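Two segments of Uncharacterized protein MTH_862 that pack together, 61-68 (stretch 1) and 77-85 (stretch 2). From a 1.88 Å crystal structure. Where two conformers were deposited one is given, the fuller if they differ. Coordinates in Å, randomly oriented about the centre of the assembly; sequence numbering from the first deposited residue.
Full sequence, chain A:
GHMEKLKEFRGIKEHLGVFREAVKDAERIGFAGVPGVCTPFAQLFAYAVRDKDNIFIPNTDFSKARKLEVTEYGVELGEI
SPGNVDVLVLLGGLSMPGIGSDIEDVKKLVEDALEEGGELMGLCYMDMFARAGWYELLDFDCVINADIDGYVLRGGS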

# COMPACT_ATOMS: atom_id res chain seq x y z
N ASP A 61 18.63 -6.33 -4.69
CA ASP A 61 19.06 -7.72 -4.77
C ASP A 61 18.14 -8.56 -5.64
O ASP A 61 17.27 -9.25 -5.15
CB ASP A 61 19.14 -8.34 -3.38
CG ASP A 61 19.90 -9.65 -3.37
OD1 ASP A 61 20.29 -10.15 -4.45
OD2 ASP A 61 20.13 -10.15 -2.26
N PHE A 62 18.45 -8.57 -6.94
CA PHE A 62 17.71 -9.33 -7.94
C PHE A 62 17.65 -10.82 -7.65
O PHE A 62 16.65 -11.48 -7.88
CB PHE A 62 18.39 -9.02 -9.26
CG PHE A 62 17.73 -9.58 -10.45
CD1 PHE A 62 16.35 -9.44 -10.63
CD2 PHE A 62 18.50 -10.19 -11.46
CE1 PHE A 62 15.73 -9.93 -11.80
CE2 PHE A 62 17.89 -10.68 -12.63
CZ PHE A 62 16.50 -10.57 -12.78
N SER A 63 18.75 -11.37 -7.11
CA SER A 63 18.80 -12.79 -6.78
C SER A 63 17.78 -13.21 -5.73
O SER A 63 17.41 -14.40 -5.69
CB SER A 63 20.23 -13.20 -6.34
OG SER A 63 20.50 -12.77 -5.01
N LYS A 64 17.30 -12.25 -4.92
CA LYS A 64 16.27 -12.53 -3.90
C LYS A 64 14.84 -12.16 -4.36
O LYS A 64 13.89 -12.19 -3.58
CB LYS A 64 16.60 -11.80 -2.57
CG LYS A 64 17.72 -12.47 -1.70
CD LYS A 64 17.28 -13.82 -1.09
CE LYS A 64 16.24 -13.67 0.04
NZ LYS A 64 15.24 -14.81 0.09
N ALA A 65 14.68 -11.84 -5.66
CA ALA A 65 13.36 -11.47 -6.17
C ALA A 65 12.38 -12.63 -6.00
O ALA A 65 12.78 -13.80 -6.12
CB ALA A 65 13.44 -11.03 -7.61
N ARG A 66 11.13 -12.30 -5.68
CA ARG A 66 10.07 -13.30 -5.52
C ARG A 66 8.86 -12.96 -6.37
O ARG A 66 8.54 -11.75 -6.60
CB ARG A 66 9.65 -13.43 -4.04
CG ARG A 66 10.71 -14.13 -3.19
CD ARG A 66 10.19 -14.52 -1.83
NE ARG A 66 11.17 -15.36 -1.13
CZ ARG A 66 11.13 -16.69 -1.05
NH1 ARG A 66 10.15 -17.40 -1.60
NH2 ARG A 66 12.11 -17.31 -0.38
N LYS A 67 8.17 -14.00 -6.84
CA LYS A 67 6.92 -13.76 -7.56
C LYS A 67 5.92 -13.01 -6.67
O LYS A 67 5.80 -13.29 -5.48
CB LYS A 67 6.28 -15.08 -8.02
CG LYS A 67 7.21 -15.86 -8.94
CD LYS A 67 6.54 -17.10 -9.56
CE LYS A 67 7.62 -17.91 -10.31
NZ LYS A 67 7.01 -19.03 -11.10
N LEU A 68 5.15 -12.13 -7.31
CA LEU A 68 3.99 -11.47 -6.73
C LEU A 68 2.79 -12.20 -7.29
O LEU A 68 2.45 -12.04 -8.47
CB LEU A 68 3.99 -9.99 -7.11
CG LEU A 68 4.99 -9.10 -6.35
CD1 LEU A 68 5.10 -7.73 -7.07
CD2 LEU A 68 4.60 -8.90 -4.91
N LEU A 77 3.76 -12.83 -1.71
CA LEU A 77 5.06 -13.22 -2.23
C LEU A 77 5.14 -14.73 -2.40
O LEU A 77 4.71 -15.47 -1.53
CB LEU A 77 6.16 -12.67 -1.34
CG LEU A 77 6.33 -11.15 -1.33
CD1 LEU A 77 7.25 -10.74 -0.19
CD2 LEU A 77 6.91 -10.68 -2.64
N GLY A 78 5.66 -15.16 -3.55
CA GLY A 78 5.71 -16.56 -3.92
C GLY A 78 7.15 -17.06 -3.94
O GLY A 78 7.96 -16.64 -3.11
N GLU A 79 7.49 -17.91 -4.90
CA GLU A 79 8.88 -18.43 -4.89
C GLU A 79 9.91 -17.45 -5.44
O GLU A 79 9.56 -16.47 -6.12
CB GLU A 79 8.98 -19.75 -5.65
CG GLU A 79 8.77 -19.62 -7.11
CD GLU A 79 8.71 -21.00 -7.79
OE1 GLU A 79 8.89 -22.04 -7.09
OE2 GLU A 79 8.50 -21.03 -9.02
N ILE A 80 11.17 -17.70 -5.14
CA ILE A 80 12.28 -16.92 -5.72
C ILE A 80 12.23 -17.03 -7.25
O ILE A 80 12.02 -18.12 -7.80
CB ILE A 80 13.67 -17.45 -5.19
CG1 ILE A 80 13.85 -17.18 -3.68
CG2 ILE A 80 14.83 -16.87 -6.01
CD1 ILE A 80 14.14 -15.76 -3.32
N SER A 81 12.45 -15.90 -7.93
CA SER A 81 12.21 -15.81 -9.37
C SER A 81 13.01 -14.66 -9.98
O SER A 81 12.45 -13.61 -10.24
CB SER A 81 10.69 -15.67 -9.66
OG SER A 81 10.42 -15.73 -11.07
N PRO A 82 14.34 -14.85 -10.18
CA PRO A 82 15.18 -13.76 -10.66
C PRO A 82 15.15 -13.72 -12.21
O PRO A 82 16.18 -13.82 -12.86
CB PRO A 82 16.57 -14.15 -10.11
CG PRO A 82 16.60 -15.66 -10.17
CD PRO A 82 15.13 -16.08 -9.91
N GLY A 83 13.97 -13.62 -12.77
CA GLY A 83 13.83 -13.43 -14.21
C GLY A 83 13.88 -11.96 -14.52
O GLY A 83 13.31 -11.12 -13.80
N ASN A 84 14.52 -11.60 -15.62
CA ASN A 84 14.51 -10.19 -15.92
C ASN A 84 13.12 -9.76 -16.42
O ASN A 84 12.22 -10.60 -16.67
CB ASN A 84 15.71 -9.77 -16.80
CG ASN A 84 15.66 -10.33 -18.14
OD1 ASN A 84 16.63 -10.20 -18.90
ND2 ASN A 84 14.57 -10.97 -18.48
N VAL A 85 12.95 -8.45 -16.53
CA VAL A 85 11.62 -7.91 -16.74
C VAL A 85 11.66 -6.96 -17.89
O VAL A 85 12.73 -6.44 -18.23
CB VAL A 85 11.12 -7.17 -15.45
CG1 VAL A 85 11.08 -8.15 -14.27
CG2 VAL A 85 12.07 -6.02 -15.08

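Residues 66-68 run antiparallel to stretch 2, and a beta bulge shifts the register by one between the Arg66-Ile80 and Leu68-Leu77 pairs. Three backbone hydrogen bonds tie the chains: Ser81 N to Ala65 O (2.8 Å), Lys67 N to Glu79 O (2.9 Å) and Gly78 N to Lys67 O (2.7 Å). Arg66 (chi1 m, then t, t) extends along its partner, so that NH1 donates to Gly78 O at 2.8 Å, near the guanidinium plane; Ile80 N lies over one face of the group. The m, m rotamer of Ile80 brings CD1 to 3.7 Å from Arg66 NE and equally close to Lys64 NZ, so its methyl packs against two basic side chains. Lys67, m and then t throughout, is fully stretched. Its CG rests 3.6 Å from Ser81 CB, while NZ forms a salt bridge with Glu79 OE2 (3.2 Å, a weak hydrogen bond); Glu79 leaves its backbone pointing away, but its end comes nearer. Leu68 and Leu77, both m, t, share a face of the sheet and touch through CD2 and CD2 at 3.7 Å. Phe62, chi1 t, at the start of the 3-10 segment, leaves the backbone sideways and its ring reaches the 82-84 loop: Pro82 CA lies over one ring face, and at the edge CE1 approaches Gly83 O at 3.4 Å.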